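PDB 5MU5: DUF115 domain-containing protein from Magnetospirillum magneticum AMB-1, which probably transfers sugar to flagellin, as a glycosyltransferase of the Maf family, which is involved in the formation of bacterial flagella. Local coordinates for residues G240-E245 against T637-W642; E289-N294 against R308-N313; M68-A73 against L135-E140; A400-G405 against G477-R482. One frame throughout, in Å; residues are numbered along the deposited sequence.

Overall arrangement
Interactions 1 and 4 are buried, whereas 2 and 3 each set buried apolar groups beside an exposed residue. Interactions 2 and 4, on the same side of the chain's centre with their own centres about 24 Å apart, belong to helices that lead into strands of the large mixed sheet. Interaction 3 lies on the opposite side, about 67 Å from interaction 2 between centres, where two helices meet in the N-terminal domain. Interaction 1 joins residues almost 400 positions apart and ties the start of helix 242-257 to the C-terminal helical bundle. Chemistry follows place: a buried histidine-glutamine bond in 1, a surface lysine bond in 2, and apolar packing without polar bonds between the segments in 3 and 4, in 4 partly against backbone.

Interaction 1 (G240-E245 against T637-W642); sequences GFLHDE and TLQVEW
The imidazole edge of His243 meets the amide oxygen of Gln639, where NE2 of His243 gives its hydrogen to OE1 of Gln639 over 2.7 Å. The N-H...O angle of 167° makes this nearly straight, and OE1 lies almost exactly in the plane of the imidazole. Ring and amide planes are turned 36° against each other, with the donor somewhat tilted from the carbonyl plane. Gln639 can span the gap because its chain runs out extended past CG (chi2 -169°), meeting the histidine at about a right angle. Beside this bond the two methyls of Leu242 divide the work: CD2 stands 3.9 Å from the same Gln639 OE1, while CD1 makes the apolar touch with Val640 CG2 at 4.2 Å, the leucine and valine side chains also crossing at roughly a right angle. All four residues are buried, and His243 NE2 and Gln639 OE1 satisfy each other in this bond. A leucine in place of His243 would probably leave Gln639 OE1 without this donor in a buried setting and the amide less firmly fixed in rotation. Phe241 is the N-cap of helix 242-257. The first turn of that helix lies against helices 589-609 and 653-661, with Leu242 on Phe593 and His243 on Val660; across the contact, Val640 of helix 618-646 packs on Ile550 of helix 546-564.

Interaction 2 (E289-N294 against R308-N313); sequences EVIKAN and RVLLAN
Two successive helices of a β-α-β-α-β run in the large sheet, 284-294 and 307-312, meet here through Lys292 with Asn313 and Ile291 with Leu310. The polar link is a single one: Lys292 NZ donates to the backbone O of Asn313 at 3.0 Å. The lysine reaches it fully stretched, CG anti to the backbone N (chi1 -169°) and every later torsion extended. Its last carbons run close by the same oxygen, CD at 3.4 Å and CE at 3.2 Å from Asn313 O, and NZ ends up 35° above the carbonyl plane. The side chain of Asn313 is occupied elsewhere: ND2 folds back to Val309 O at 2.6 Å, nearly straight, so Asn313 turns its amide to its own helix while its main-chain carbonyl takes the lysine. Asn294 does likewise with its amide, ND2 holding Val290 O at 2.8 Å. Deeper in, Ile291 CG2 and Leu310 CD2 approach to 4.4 Å, a loose apolar touch next to Phe276 and Val278 of strand 275-278. Strands 275-278, 299-303 and 319-322 lie side by side and parallel, with these helices as their connections, an order of elements characteristic of Rossmann-like α/β folds.

Interaction 3 (M68-A73 against L135-E140); sequences MATRTA and LPILLE
Ala69, near the end of helix 61-71, packs on Ile137 and Leu138 of helix 134-142, the helix of the β-α-β crossover that joins the neighbouring parallel strands 123-127 and 146-150 in the N-terminal domain. Apolar contacts come first. The methyl CB of Ala69 rests between two branches, 3.8 Å from Ile137 CG2 and 3.9 Å from Leu138 CD2, and its small size lets the backbones come near, with the CA atoms of Ala69 and Leu138 6.2 Å apart. Ile137 points CG2 at the first helix because that branch stands anti to its backbone N, while CG1 lies beside it (chi1 -62°). Ala69 and Leu138 also both touch Phe213 of strand 211-214, so this side of the contact faces the sheet.

Mixed contacts follow at the exposed Thr70. It crosses Ile137 at a slant, OG1 lying 3.9 Å from CG2 and 4.0 Å from CD1 of the isoleucine; the hydroxyl has its polar partner in Glu66 O, one turn back.

Hydrogen bonds complete the account. Gln141 NE2, on helix 134-142, binds Ala69 O and so links the two helices, and Arg211 NH2 reaches Thr72 OG1. Thr72 is where helix 61-71 gives way, and its hydroxyl turns back (chi1 53°) so that OG1 donates to Met68 O at 2.6 Å, tilted 26° from the carbonyl plane.

Interaction 4 (A400-G405 against G477-R482); sequences AALALG and GRIIGR
The helical segments 400-405 and 477-482 come nearest at Leu402 and Ile480, whose CA atoms are 7.8 Å apart. Leu402 alone bridges the gap from its side, and does so with one methyl. Its CD1 lies 3.9 Å from the carbonyl O of Ile479, 4.0 Å from Ile479 CG1, and 4.1 Å from Ile480 CA, with Ile480 CG1 at 4.2 Å; the methyl is thus seated over the backbone joining the two isoleucines. Ile479 slides past the leucine in the opposite direction. With its CG1 anti to the backbone N (chi1 -165°), CG2 is left between N and the carbonyl carbon, and both carbons face Leu402 CD1. Just beyond, helix 393-404 stops in a Schellman motif: Gly405 takes a positive phi of 125°, Phe406 N bonds to Ala401 O, and Gly405 N makes a weak bond to Leu402 O. The chain then enters strand 408-412, while helix 467-482 leads to strand 488-491, its parallel neighbour in the large sheet. Tyr483 also touches Leu402, and Thr398 packs on both isoleucines. The exposed Arg478 and Arg482 form salt bridges to Asp388 and Asp387, respectively.

Interaction 1 (G240-E245 against T637-W642)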
# COMPACT_ATOMS: atom_id res chain seq x y z
N GLY A 240 8.31 3.73 1.28
CA GLY A 240 9.69 3.42 1.06
C GLY A 240 10.62 4.25 1.91
O GLY A 240 10.39 5.45 2.13
N PHE A 241 11.69 3.62 2.33
CA PHE A 241 12.71 4.22 3.15
C PHE A 241 13.79 4.90 2.31
O PHE A 241 14.08 4.50 1.20
CB PHE A 241 13.33 3.15 4.05
CG PHE A 241 12.34 2.50 4.96
CD1 PHE A 241 11.51 3.28 5.77
CD2 PHE A 241 12.25 1.12 5.04
CE1 PHE A 241 10.60 2.68 6.63
CE2 PHE A 241 11.32 0.51 5.90
CZ PHE A 241 10.50 1.30 6.68
N LEU A 242 14.40 5.92 2.88
CA LEU A 242 15.38 6.72 2.18
C LEU A 242 16.38 5.88 1.39
O LEU A 242 16.61 6.12 0.22
CB LEU A 242 16.14 7.62 3.17
CG LEU A 242 17.21 8.52 2.55
CD1 LEU A 242 16.58 9.46 1.54
CD2 LEU A 242 17.96 9.29 3.61
N HIS A 243 16.99 4.89 2.04
CA HIS A 243 18.08 4.15 1.40
C HIS A 243 17.61 3.27 0.27
O HIS A 243 18.34 3.12 -0.70
CB HIS A 243 18.88 3.34 2.42
CG HIS A 243 19.58 4.20 3.41
ND1 HIS A 243 19.83 3.79 4.70
CD2 HIS A 243 20.03 5.47 3.32
CE1 HIS A 243 20.45 4.77 5.35
NE2 HIS A 243 20.57 5.80 4.54
N ASP A 244 16.41 2.70 0.39
CA ASP A 244 15.84 1.93 -0.72
C ASP A 244 15.48 2.86 -1.87
O ASP A 244 15.63 2.50 -3.02
CB ASP A 244 14.60 1.13 -0.26
CG ASP A 244 14.93 0.13 0.84
OD1 ASP A 244 15.97 -0.58 0.71
OD2 ASP A 244 14.17 0.06 1.85
N GLU A 245 15.01 4.06 -1.58
CA GLU A 245 14.68 5.00 -2.64
C GLU A 245 15.95 5.44 -3.33
O GLU A 245 15.94 5.66 -4.53
CB GLU A 245 13.90 6.20 -2.13
CG GLU A 245 12.52 5.83 -1.58
CD GLU A 245 11.54 5.31 -2.63
OE1 GLU A 245 11.53 5.84 -3.76
OE2 GLU A 245 10.74 4.40 -2.30
N THR A 637 19.96 14.96 5.37
CA THR A 637 20.35 16.05 4.50
C THR A 637 21.72 15.78 3.90
O THR A 637 21.91 15.88 2.69
CB THR A 637 20.37 17.37 5.31
OG1 THR A 637 19.02 17.73 5.63
CG2 THR A 637 21.05 18.50 4.54
N LEU A 638 22.68 15.43 4.75
CA LEU A 638 24.04 15.15 4.30
C LEU A 638 24.11 13.93 3.42
O LEU A 638 24.90 13.90 2.48
CB LEU A 638 24.98 14.97 5.48
CG LEU A 638 25.22 16.26 6.26
CD1 LEU A 638 25.86 15.90 7.60
CD2 LEU A 638 26.08 17.24 5.47
N GLN A 639 23.30 12.92 3.71
CA GLN A 639 23.31 11.68 2.91
C GLN A 639 22.78 11.92 1.51
O GLN A 639 23.33 11.43 0.52
CB GLN A 639 22.49 10.58 3.60
CG GLN A 639 23.26 9.94 4.74
CD GLN A 639 22.61 8.69 5.27
OE1 GLN A 639 21.52 8.31 4.86
NE2 GLN A 639 23.28 8.04 6.22
N VAL A 640 21.73 12.73 1.44
CA VAL A 640 21.10 13.07 0.17
C VAL A 640 22.08 13.81 -0.74
O VAL A 640 22.19 13.48 -1.92
CB VAL A 640 19.82 13.90 0.41
CG1 VAL A 640 19.37 14.65 -0.83
CG2 VAL A 640 18.70 12.98 0.91
N GLU A 641 22.79 14.80 -0.18
CA GLU A 641 23.72 15.62 -0.94
C GLU A 641 24.92 14.80 -1.41
O GLU A 641 25.36 14.93 -2.55
CB GLU A 641 24.19 16.82 -0.12
CG GLU A 641 23.10 17.87 0.07
CD GLU A 641 23.47 18.97 1.05
OE1 GLU A 641 24.55 18.90 1.69
OE2 GLU A 641 22.66 19.92 1.21
N TRP A 642 25.44 13.98 -0.52
CA TRP A 642 26.50 13.04 -0.87
C TRP A 642 26.04 12.03 -1.95
O TRP A 642 26.80 11.71 -2.86
CB TRP A 642 26.92 12.29 0.39
CG TRP A 642 27.78 11.10 0.15
CD1 TRP A 642 29.12 11.10 -0.04
CD2 TRP A 642 27.36 9.73 0.12
NE1 TRP A 642 29.57 9.81 -0.21
CE2 TRP A 642 28.50 8.95 -0.12
CE3 TRP A 642 26.12 9.08 0.26
CZ2 TRP A 642 28.46 7.55 -0.21
CZ3 TRP A 642 26.08 7.69 0.16
CH2 TRP A 642 27.24 6.95 -0.07

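Interaction 2 (E289-N294 against R308-N313)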
# COMPACT_ATOMS: atom_id res chain seq x y z
N GLU A 289 7.95 -31.17 -22.48
CA GLU A 289 7.93 -31.65 -23.87
C GLU A 289 6.92 -30.89 -24.73
O GLU A 289 7.18 -30.64 -25.89
CB GLU A 289 7.72 -33.17 -23.97
CG GLU A 289 8.93 -34.00 -23.49
CD GLU A 289 10.27 -33.56 -24.10
OE1 GLU A 289 10.35 -33.28 -25.33
OE2 GLU A 289 11.28 -33.48 -23.35
N VAL A 290 5.79 -30.51 -24.14
CA VAL A 290 4.77 -29.79 -24.88
C VAL A 290 5.24 -28.37 -25.19
O VAL A 290 5.00 -27.84 -26.27
CB VAL A 290 3.43 -29.78 -24.12
CG1 VAL A 290 2.39 -28.90 -24.81
CG2 VAL A 290 2.90 -31.19 -24.02
N ILE A 291 5.91 -27.75 -24.24
CA ILE A 291 6.43 -26.41 -24.45
C ILE A 291 7.46 -26.47 -25.57
O ILE A 291 7.49 -25.62 -26.46
CB ILE A 291 7.10 -25.86 -23.18
CG1 ILE A 291 6.08 -25.70 -22.05
CG2 ILE A 291 7.74 -24.51 -23.46
CD1 ILE A 291 6.69 -25.39 -20.70
N LYS A 292 8.30 -27.49 -25.53
CA LYS A 292 9.36 -27.67 -26.52
C LYS A 292 8.81 -27.88 -27.92
O LYS A 292 9.26 -27.25 -28.86
CB LYS A 292 10.26 -28.83 -26.14
CG LYS A 292 11.52 -28.90 -26.97
CD LYS A 292 12.59 -29.76 -26.31
CE LYS A 292 13.88 -29.63 -27.10
NZ LYS A 292 14.93 -30.54 -26.58
N ALA A 293 7.79 -28.74 -28.02
CA ALA A 293 7.15 -29.05 -29.29
C ALA A 293 6.37 -27.88 -29.87
O ALA A 293 6.06 -27.89 -31.06
CB ALA A 293 6.22 -30.25 -29.12
N ASN A 294 6.07 -26.88 -29.07
CA ASN A 294 5.30 -25.74 -29.53
C ASN A 294 6.06 -24.40 -29.59
O ASN A 294 5.50 -23.42 -30.05
CB ASN A 294 4.05 -25.58 -28.66
CG ASN A 294 3.01 -26.62 -28.98
OD1 ASN A 294 2.23 -26.46 -29.91
ND2 ASN A 294 2.98 -27.69 -28.19
N ARG A 308 16.28 -21.19 -16.34
CA ARG A 308 17.16 -22.33 -16.14
C ARG A 308 16.60 -23.62 -16.73
O ARG A 308 17.29 -24.30 -17.49
CB ARG A 308 17.47 -22.51 -14.64
CG ARG A 308 18.42 -23.63 -14.35
CD ARG A 308 18.84 -23.67 -12.88
NE ARG A 308 19.81 -22.63 -12.51
CZ ARG A 308 21.10 -22.62 -12.86
NH1 ARG A 308 21.61 -23.57 -13.65
NH2 ARG A 308 21.89 -21.63 -12.45
N VAL A 309 15.35 -23.95 -16.41
CA VAL A 309 14.74 -25.19 -16.88
C VAL A 309 14.42 -25.15 -18.38
O VAL A 309 14.54 -26.14 -19.10
CB VAL A 309 13.51 -25.61 -16.03
CG1 VAL A 309 12.35 -24.62 -16.15
CG2 VAL A 309 13.05 -27.02 -16.43
N LEU A 310 14.02 -23.99 -18.88
CA LEU A 310 13.77 -23.84 -20.29
C LEU A 310 15.08 -24.05 -21.05
O LEU A 310 15.15 -24.91 -21.94
CB LEU A 310 13.17 -22.47 -20.61
CG LEU A 310 11.82 -22.22 -19.94
CD1 LEU A 310 11.41 -20.78 -20.05
CD2 LEU A 310 10.76 -23.12 -20.54
N LEU A 311 16.12 -23.30 -20.67
CA LEU A 311 17.38 -23.38 -21.39
C LEU A 311 18.05 -24.76 -21.29
O LEU A 311 18.54 -25.26 -22.29
CB LEU A 311 18.35 -22.28 -20.95
CG LEU A 311 17.89 -20.86 -21.28
CD1 LEU A 311 18.73 -19.84 -20.53
CD2 LEU A 311 17.95 -20.60 -22.78
N ALA A 312 18.05 -25.37 -20.12
CA ALA A 312 18.62 -26.71 -19.97
C ALA A 312 17.93 -27.73 -20.89
O ALA A 312 18.54 -28.70 -21.28
CB ALA A 312 18.54 -27.17 -18.52
N ASN A 313 16.67 -27.50 -21.24
CA ASN A 313 15.92 -28.39 -22.15
C ASN A 313 15.89 -27.93 -23.61
O ASN A 313 15.13 -28.46 -24.41
CB ASN A 313 14.48 -28.54 -21.65
CG ASN A 313 14.40 -29.35 -20.37
OD1 ASN A 313 14.38 -30.57 -20.42
ND2 ASN A 313 14.32 -28.68 -19.24

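Interaction 3 (M68-A73 against L135-E140)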
# COMPACT_ATOMS: atom_id res chain seq x y z
N MET A 68 -20.87 4.45 29.45
CA MET A 68 -19.83 3.67 28.79
C MET A 68 -18.74 4.57 28.23
O MET A 68 -17.57 4.23 28.34
CB MET A 68 -20.40 2.81 27.68
CG MET A 68 -21.21 1.65 28.22
SD MET A 68 -21.98 0.68 26.91
CE MET A 68 -20.55 0.08 26.00
N ALA A 69 -19.12 5.71 27.66
CA ALA A 69 -18.15 6.65 27.10
C ALA A 69 -17.30 7.24 28.22
O ALA A 69 -16.10 7.35 28.10
CB ALA A 69 -18.85 7.76 26.31
N THR A 70 -17.94 7.59 29.33
CA THR A 70 -17.23 8.09 30.51
C THR A 70 -16.28 7.05 31.12
O THR A 70 -15.15 7.36 31.46
CB THR A 70 -18.25 8.50 31.58
OG1 THR A 70 -19.06 9.55 31.05
CG2 THR A 70 -17.55 8.95 32.86
N ARG A 71 -16.76 5.83 31.26
CA ARG A 71 -16.02 4.74 31.91
C ARG A 71 -14.82 4.21 31.10
O ARG A 71 -13.89 3.66 31.68
CB ARG A 71 -17.01 3.60 32.22
CG ARG A 71 -16.41 2.29 32.70
CD ARG A 71 -17.42 1.14 32.77
NE ARG A 71 -17.78 0.54 31.47
CZ ARG A 71 -17.06 -0.37 30.78
NH1 ARG A 71 -15.86 -0.79 31.23
NH2 ARG A 71 -17.52 -0.85 29.62
N THR A 72 -14.84 4.37 29.78
CA THR A 72 -13.82 3.76 28.91
C THR A 72 -12.71 4.70 28.43
O THR A 72 -12.00 4.39 27.46
CB THR A 72 -14.48 3.10 27.68
OG1 THR A 72 -15.33 4.03 27.00
CG2 THR A 72 -15.27 1.92 28.10
N ALA A 73 -12.52 5.81 29.11
CA ALA A 73 -11.53 6.81 28.70
C ALA A 73 -10.09 6.32 28.66
O ALA A 73 -9.31 6.80 27.84
CB ALA A 73 -11.61 8.03 29.62
N LEU A 135 -20.90 11.28 21.61
CA LEU A 135 -19.90 12.21 21.00
C LEU A 135 -19.34 13.32 21.86
O LEU A 135 -18.13 13.45 21.96
CB LEU A 135 -20.43 12.81 19.69
CG LEU A 135 -20.44 11.89 18.48
CD1 LEU A 135 -20.99 12.66 17.29
CD2 LEU A 135 -19.05 11.36 18.17
N PRO A 136 -20.19 14.16 22.46
CA PRO A 136 -19.63 15.20 23.30
C PRO A 136 -18.59 14.65 24.26
O PRO A 136 -17.51 15.21 24.36
CB PRO A 136 -20.84 15.71 24.09
CG PRO A 136 -22.03 15.37 23.28
CD PRO A 136 -21.67 14.20 22.41
N ILE A 137 -18.91 13.56 24.94
CA ILE A 137 -18.02 12.97 25.95
C ILE A 137 -16.70 12.44 25.36
O ILE A 137 -15.63 12.74 25.88
CB ILE A 137 -18.72 11.83 26.73
CG1 ILE A 137 -19.93 12.39 27.50
CG2 ILE A 137 -17.75 11.16 27.71
CD1 ILE A 137 -20.91 11.34 27.99
N LEU A 138 -16.78 11.67 24.28
CA LEU A 138 -15.58 11.12 23.64
C LEU A 138 -14.66 12.23 23.10
O LEU A 138 -13.44 12.14 23.21
CB LEU A 138 -15.97 10.16 22.49
CG LEU A 138 -16.79 8.91 22.82
CD1 LEU A 138 -17.28 8.20 21.55
CD2 LEU A 138 -15.97 7.95 23.65
N LEU A 139 -15.26 13.28 22.56
CA LEU A 139 -14.50 14.41 22.02
C LEU A 139 -13.77 15.16 23.10
O LEU A 139 -12.59 15.50 22.94
CB LEU A 139 -15.43 15.36 21.25
CG LEU A 139 -16.04 14.70 20.00
CD1 LEU A 139 -17.10 15.60 19.38
CD2 LEU A 139 -14.98 14.30 18.98
N GLU A 140 -14.45 15.40 24.21
CA GLU A 140 -13.84 16.08 25.35
C GLU A 140 -12.69 15.27 25.96
O GLU A 140 -11.69 15.83 26.38
CB GLU A 140 -14.91 16.40 26.41
CG GLU A 140 -14.47 17.38 27.49
CD GLU A 140 -13.54 16.77 28.53
OE1 GLU A 140 -13.70 15.58 28.89
OE2 GLU A 140 -12.64 17.50 29.00

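Interaction 4 (A400-G405 against G477-R482)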
# COMPACT_ATOMS: atom_id res chain seq x y z
N ALA A 400 2.81 -7.92 -18.50
CA ALA A 400 3.56 -7.45 -19.68
C ALA A 400 2.95 -8.05 -20.93
O ALA A 400 2.78 -7.36 -21.93
CB ALA A 400 5.03 -7.83 -19.60
N ALA A 401 2.61 -9.33 -20.88
CA ALA A 401 2.05 -10.01 -22.04
C ALA A 401 0.72 -9.41 -22.49
O ALA A 401 0.47 -9.23 -23.67
CB ALA A 401 1.88 -11.49 -21.75
N LEU A 402 -0.13 -9.10 -21.52
CA LEU A 402 -1.44 -8.52 -21.82
C LEU A 402 -1.28 -7.10 -22.34
O LEU A 402 -1.97 -6.69 -23.25
CB LEU A 402 -2.33 -8.55 -20.56
CG LEU A 402 -2.73 -9.96 -20.13
CD1 LEU A 402 -3.20 -9.95 -18.68
CD2 LEU A 402 -3.79 -10.54 -21.06
N ALA A 403 -0.32 -6.37 -21.77
CA ALA A 403 -0.06 -5.01 -22.19
C ALA A 403 0.41 -4.95 -23.66
O ALA A 403 -0.01 -4.08 -24.43
CB ALA A 403 0.95 -4.38 -21.27
N LEU A 404 1.25 -5.91 -24.06
CA LEU A 404 1.77 -5.98 -25.41
C LEU A 404 0.75 -6.41 -26.44
O LEU A 404 0.92 -6.16 -27.62
CB LEU A 404 2.95 -6.94 -25.46
CG LEU A 404 4.14 -6.45 -24.64
CD1 LEU A 404 5.21 -7.52 -24.75
CD2 LEU A 404 4.64 -5.09 -25.10
N GLY A 405 -0.33 -7.04 -26.00
CA GLY A 405 -1.42 -7.36 -26.89
C GLY A 405 -1.79 -8.82 -26.91
O GLY A 405 -2.77 -9.18 -27.54
N GLY A 477 -5.05 -13.23 -11.23
CA GLY A 477 -6.48 -13.27 -11.56
C GLY A 477 -7.01 -11.89 -11.85
O GLY A 477 -7.79 -11.67 -12.79
N ARG A 478 -6.61 -10.95 -11.05
CA ARG A 478 -7.08 -9.60 -11.24
C ARG A 478 -6.59 -9.01 -12.60
O ARG A 478 -7.38 -8.44 -13.32
CB ARG A 478 -6.66 -8.73 -10.03
CG ARG A 478 -6.94 -7.24 -10.21
CD ARG A 478 -6.66 -6.40 -8.96
NE ARG A 478 -5.26 -6.48 -8.50
CZ ARG A 478 -4.82 -7.22 -7.48
NH1 ARG A 478 -5.64 -7.98 -6.75
NH2 ARG A 478 -3.52 -7.19 -7.17
N ILE A 479 -5.32 -9.12 -12.96
CA ILE A 479 -4.89 -8.52 -14.24
C ILE A 479 -5.56 -9.24 -15.40
O ILE A 479 -6.05 -8.62 -16.34
CB ILE A 479 -3.34 -8.43 -14.41
CG1 ILE A 479 -2.98 -7.49 -15.56
CG2 ILE A 479 -2.72 -9.79 -14.65
CD1 ILE A 479 -3.35 -6.05 -15.30
N ILE A 480 -5.65 -10.56 -15.32
CA ILE A 480 -6.28 -11.30 -16.40
C ILE A 480 -7.73 -10.88 -16.56
O ILE A 480 -8.20 -10.65 -17.68
CB ILE A 480 -6.11 -12.81 -16.22
CG1 ILE A 480 -4.63 -13.18 -16.46
CG2 ILE A 480 -6.96 -13.56 -17.22
CD1 ILE A 480 -4.23 -14.55 -15.95
N GLY A 481 -8.43 -10.76 -15.43
CA GLY A 481 -9.81 -10.29 -15.43
C GLY A 481 -10.05 -8.95 -16.12
O GLY A 481 -11.03 -8.78 -16.80
N ARG A 482 -9.13 -8.01 -15.99
CA ARG A 482 -9.28 -6.72 -16.66
C ARG A 482 -9.22 -6.77 -18.21
O ARG A 482 -9.60 -5.81 -18.86
CB ARG A 482 -8.25 -5.73 -16.13
CG ARG A 482 -8.46 -5.42 -14.65
CD ARG A 482 -7.39 -4.51 -14.09
NE ARG A 482 -7.40 -3.22 -14.78
CZ ARG A 482 -6.44 -2.30 -14.71
NH1 ARG A 482 -5.35 -2.50 -13.97
NH2 ARG A 482 -6.57 -1.16 -15.39